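Local coordinates for protein aryl acylamidase (bacterium CSBL00001, PDB 4YJ6) that probably hydrolyses aryl acylamides, as an aryl acylamidase of the amidase signature enzyme family, at residues G78-M83 / G174-A179; S12-V17 / V231-L236. All coordinates share one frame; numbering follows the deposited sequence.

In the fold
Interaction 1 lies within the protein, every touching residue buried, whereas interaction 2 is only partly buried and reaches the exposed Arg-232. Their centres are about 10 Å apart, and they meet directly: Pro-177 CB lies 3.3 Å from Ala-13 N and Val-79 CG2 lies 3.5 Å from Val-17 CG2, so helix 13-21 packs against both segments that form interaction 1. Strand 178-183 and helix 231-241 are separate elements, and between them along the chain runs strand 223-228, the sheet neighbour of 178-183. The chemistry differs accordingly. Interaction 1 is mainly aliphatic packing with one hydroxyl-to-carbonyl bond, while interaction 2 rests on a carboxylate that receives two amide protons at a helix start.

Interaction 1. Residues G78-M83 / G174-A179; sequences GVPTLM and GIVPVA
Thr-81 and Ala-179 mark the closest backbone approach, with 5.4 Å from Thr-81 CA to Ala-179 CA, where strand 80-84 comes alongside the chain that runs into strand 178-183. No backbone-to-backbone hydrogen bond joins the two segments; the bond between them comes from a side chain. OG1 of Thr-81 donates to O of Val-178 at 2.7 Å. The C=O...OG1 angle is 119° and the hydroxyl stands 50° out of the carbonyl plane, so it meets this oxygen from above. Having OG1 anti to the backbone N (chi1 -170°) sets the hydroxyl on that side, and the same atom is also hydrogen-bonded to Tyr-116 OH.

Around this bond the packing is aliphatic. Val-79 CG1 touches two residues, Pro-177 CG at 3.9 Å and Val-178 CG1 at 3.9 Å. The rings of Pro-80 and Pro-177 cross at about a right angle, with Pro-80 CG 4.1 Å from Pro-177 CD. At the other end, Leu-82 CD1 meets Val-176 CG1 at 3.9 Å, again with the side chains crossed at roughly a right angle. Pro-80 O has carbons as its nearest neighbours across the contact, 3.6 Å to Val-176 CB and 3.6 Å to Pro-177 CD; it and Leu-82 N are buried here and have no polar partner in the model.

Beyond the segments, the carbonyl of Leu-82 is bonded to the backbone of Gly-180, and Ile-16 of helix 13-21 covers both prolines. Strands 80-84 and 178-183 are edge strands of a three-stranded and an eight-stranded sheet, so the contact lies at their junction, consistent with the continuous, mixed eleven-stranded core of the amidase signature fold.

Interaction 2. Residues S12-V17 / V231-L236; sequences SAAEIV and VRDAAL
Asp-233 receives the first two amides of helix 13-21 on separate carboxylate oxygens: Ala-13 N donates to Asp-233 OD2 at 2.7 Å, and Ala-14 N donates to Asp-233 OD1 at 3.0 Å. Ala-13 N approaches OD2 from above the carboxylate plane, 39° out of it, while Ala-14 N meets OD1 on the syn side, 32° out. CG of Asp-233 lies anti to its own carbonyl carbon, beside the backbone N, which directs the carboxylate toward the start of helix 13-21. Two bonds on different oxygens restrict rotation of the carboxylate, and the positive end of the helix dipole would probably stabilise its charge. Ala-13 CB packs against the same group, 3.5 Å from Asp-233 CG.

Beside this polar pair, Ala-14 CB touches Leu-236 CD1 at 3.8 Å and, more loosely, the CD methylene of exposed Arg-232 at 4.1 Å. The N-to-C directions of the two short segments differ by 66° and their axes come within 9.8 Å; the contacts from the first segment are made by Ser-12, Ala-13 and Ala-14.

A capping box shapes that turn. Ser-12 is the N-cap: its OG accepts from Glu-15 N at 2.9 Å, and Glu-15 OE1 in return accepts from Ser-12 N. The box takes up Glu-15 N, and Asp-233 takes up the two amides before it. The aspartate's own backbone N is hydrogen-bonded to Thr-230 OG1, and its side chain rests on Thr-228 of strand 223-228.

Interaction 1. Residues G78-M83 / G174-A179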
# COMPACT_ATOMS: atom_id res chain seq x y z
N GLY A 78 12.14 12.88 -13.51
CA GLY A 78 13.04 11.77 -13.81
C GLY A 78 12.93 10.58 -12.86
O GLY A 78 13.57 9.58 -13.08
N VAL A 79 12.13 10.69 -11.80
CA VAL A 79 12.04 9.57 -10.86
C VAL A 79 11.23 8.46 -11.50
O VAL A 79 10.08 8.69 -11.87
CB VAL A 79 11.33 10.03 -9.58
CG1 VAL A 79 11.05 8.81 -8.64
CG2 VAL A 79 12.17 11.07 -8.87
N PRO A 80 11.79 7.24 -11.62
CA PRO A 80 11.03 6.15 -12.24
C PRO A 80 10.09 5.48 -11.26
O PRO A 80 10.45 5.31 -10.11
CB PRO A 80 12.12 5.17 -12.67
CG PRO A 80 13.21 5.35 -11.62
CD PRO A 80 13.16 6.83 -11.24
N THR A 81 8.91 5.08 -11.71
CA THR A 81 7.99 4.43 -10.79
C THR A 81 7.03 3.55 -11.59
O THR A 81 7.06 3.56 -12.84
CB THR A 81 7.21 5.49 -9.94
OG1 THR A 81 6.50 4.80 -8.89
CG2 THR A 81 6.19 6.26 -10.80
N LEU A 82 6.23 2.75 -10.90
CA LEU A 82 5.18 1.96 -11.55
C LEU A 82 3.88 2.09 -10.74
O LEU A 82 3.95 2.31 -9.51
CB LEU A 82 5.57 0.48 -11.64
CG LEU A 82 6.65 0.10 -12.65
CD1 LEU A 82 8.05 0.35 -12.09
CD2 LEU A 82 6.50 -1.37 -13.01
N MSE A 83 2.74 1.97 -11.42
CA MSE A 83 1.43 2.08 -10.72
C MSE A 83 0.97 0.64 -10.49
O MSE A 83 1.59 -0.34 -11.00
CB MSE A 83 0.41 2.83 -11.58
CG MSE A 83 0.07 1.99 -12.79
SE MSE A 83 -1.34 2.81 -13.78
CE MSE A 83 -2.79 2.80 -12.48
N GLY A 174 15.13 -2.64 -4.65
CA GLY A 174 15.97 -1.54 -5.09
C GLY A 174 15.69 -1.04 -6.52
O GLY A 174 16.42 -0.18 -7.01
N ILE A 175 14.64 -1.57 -7.15
CA ILE A 175 14.46 -1.40 -8.60
C ILE A 175 13.89 -0.03 -8.94
O ILE A 175 14.29 0.56 -9.94
CB ILE A 175 13.59 -2.52 -9.16
CG1 ILE A 175 14.35 -3.86 -9.05
CG2 ILE A 175 13.23 -2.29 -10.68
CD1 ILE A 175 13.50 -5.08 -9.25
N VAL A 176 12.95 0.46 -8.14
CA VAL A 176 12.53 1.85 -8.21
C VAL A 176 12.45 2.37 -6.77
O VAL A 176 12.28 1.56 -5.84
CB VAL A 176 11.14 2.04 -8.87
CG1 VAL A 176 11.22 1.83 -10.43
CG2 VAL A 176 10.10 1.13 -8.21
N PRO A 177 12.58 3.69 -6.58
CA PRO A 177 12.61 4.21 -5.19
C PRO A 177 11.23 4.41 -4.59
O PRO A 177 11.11 4.49 -3.37
CB PRO A 177 13.32 5.57 -5.33
CG PRO A 177 13.00 5.99 -6.78
CD PRO A 177 12.98 4.72 -7.56
N VAL A 178 10.19 4.45 -5.41
CA VAL A 178 8.82 4.66 -4.91
C VAL A 178 7.90 3.90 -5.86
O VAL A 178 8.19 3.79 -7.07
CB VAL A 178 8.44 6.17 -4.85
CG1 VAL A 178 8.65 6.85 -6.22
CG2 VAL A 178 6.96 6.35 -4.37
N ALA A 179 6.83 3.32 -5.34
CA ALA A 179 5.82 2.67 -6.19
C ALA A 179 4.44 2.97 -5.61
O ALA A 179 4.31 3.16 -4.40
CB ALA A 179 6.07 1.15 -6.29

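Interaction 2. Residues S12-V17 / V231-L236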
# COMPACT_ATOMS: atom_id res chain seq x y z
N SER A 12 17.75 6.80 -4.05
CA SER A 12 16.47 7.35 -3.58
C SER A 12 15.82 8.26 -4.61
O SER A 12 16.46 8.70 -5.57
CB SER A 12 16.66 8.12 -2.27
OG SER A 12 17.34 9.32 -2.50
N ALA A 13 14.53 8.53 -4.45
CA ALA A 13 13.88 9.51 -5.32
C ALA A 13 14.55 10.88 -5.15
O ALA A 13 14.74 11.59 -6.14
CB ALA A 13 12.37 9.61 -4.99
N ALA A 14 14.89 11.25 -3.91
CA ALA A 14 15.57 12.52 -3.69
C ALA A 14 16.88 12.54 -4.47
O ALA A 14 17.22 13.54 -5.10
CB ALA A 14 15.83 12.73 -2.19
N GLU A 15 17.61 11.44 -4.46
CA GLU A 15 18.89 11.39 -5.18
C GLU A 15 18.69 11.48 -6.68
O GLU A 15 19.40 12.22 -7.36
CB GLU A 15 19.66 10.12 -4.83
CG GLU A 15 20.24 10.20 -3.42
CD GLU A 15 20.88 8.91 -2.95
OE1 GLU A 15 20.36 7.82 -3.27
OE2 GLU A 15 21.90 8.99 -2.21
N ILE A 16 17.74 10.72 -7.22
CA ILE A 16 17.47 10.80 -8.66
C ILE A 16 17.03 12.18 -9.10
O ILE A 16 17.46 12.69 -10.15
CB ILE A 16 16.43 9.76 -9.08
CG1 ILE A 16 17.09 8.37 -8.96
CG2 ILE A 16 16.00 9.99 -10.54
CD1 ILE A 16 16.12 7.25 -8.98
N VAL A 17 16.14 12.80 -8.35
CA VAL A 17 15.70 14.15 -8.69
C VAL A 17 16.93 15.06 -8.86
O VAL A 17 17.03 15.85 -9.79
CB VAL A 17 14.78 14.73 -7.61
CG1 VAL A 17 14.66 16.25 -7.74
CG2 VAL A 17 13.40 14.08 -7.69
N VAL A 231 11.75 7.60 4.53
CA VAL A 231 10.62 8.44 4.90
C VAL A 231 10.65 9.72 4.08
O VAL A 231 9.60 10.19 3.65
CB VAL A 231 10.60 8.72 6.42
CG1 VAL A 231 9.44 9.66 6.78
CG2 VAL A 231 10.49 7.36 7.17
N ARG A 232 11.85 10.26 3.81
CA ARG A 232 11.97 11.47 2.99
C ARG A 232 11.34 11.23 1.60
O ARG A 232 10.65 12.10 1.08
CB ARG A 232 13.46 11.87 2.81
CG ARG A 232 13.66 13.06 1.82
CD ARG A 232 15.14 13.50 1.76
NE ARG A 232 15.51 14.01 3.09
CZ ARG A 232 16.51 13.57 3.87
NH1 ARG A 232 17.36 12.60 3.47
NH2 ARG A 232 16.68 14.12 5.08
N ASP A 233 11.58 10.08 0.99
CA ASP A 233 11.02 9.87 -0.35
C ASP A 233 9.50 9.82 -0.26
O ASP A 233 8.79 10.20 -1.20
CB ASP A 233 11.50 8.57 -0.99
CG ASP A 233 12.89 8.71 -1.63
OD1 ASP A 233 13.44 9.84 -1.66
OD2 ASP A 233 13.39 7.69 -2.10
N ALA A 234 8.98 9.28 0.83
CA ALA A 234 7.52 9.22 0.97
C ALA A 234 6.97 10.62 1.14
O ALA A 234 5.92 10.97 0.60
CB ALA A 234 7.14 8.33 2.19
N ALA A 235 7.68 11.46 1.89
CA ALA A 235 7.23 12.84 2.04
C ALA A 235 7.26 13.58 0.71
O ALA A 235 6.36 14.36 0.41
CB ALA A 235 8.08 13.57 3.06
N LEU A 236 8.30 13.34 -0.09
CA LEU A 236 8.36 13.97 -1.41
C LEU A 236 7.15 13.50 -2.29
O LEU A 236 6.48 14.33 -2.95
CB LEU A 236 9.69 13.67 -2.12
CG LEU A 236 10.90 14.34 -1.46
CD1 LEU A 236 12.17 13.83 -2.14
CD2 LEU A 236 10.89 15.91 -1.46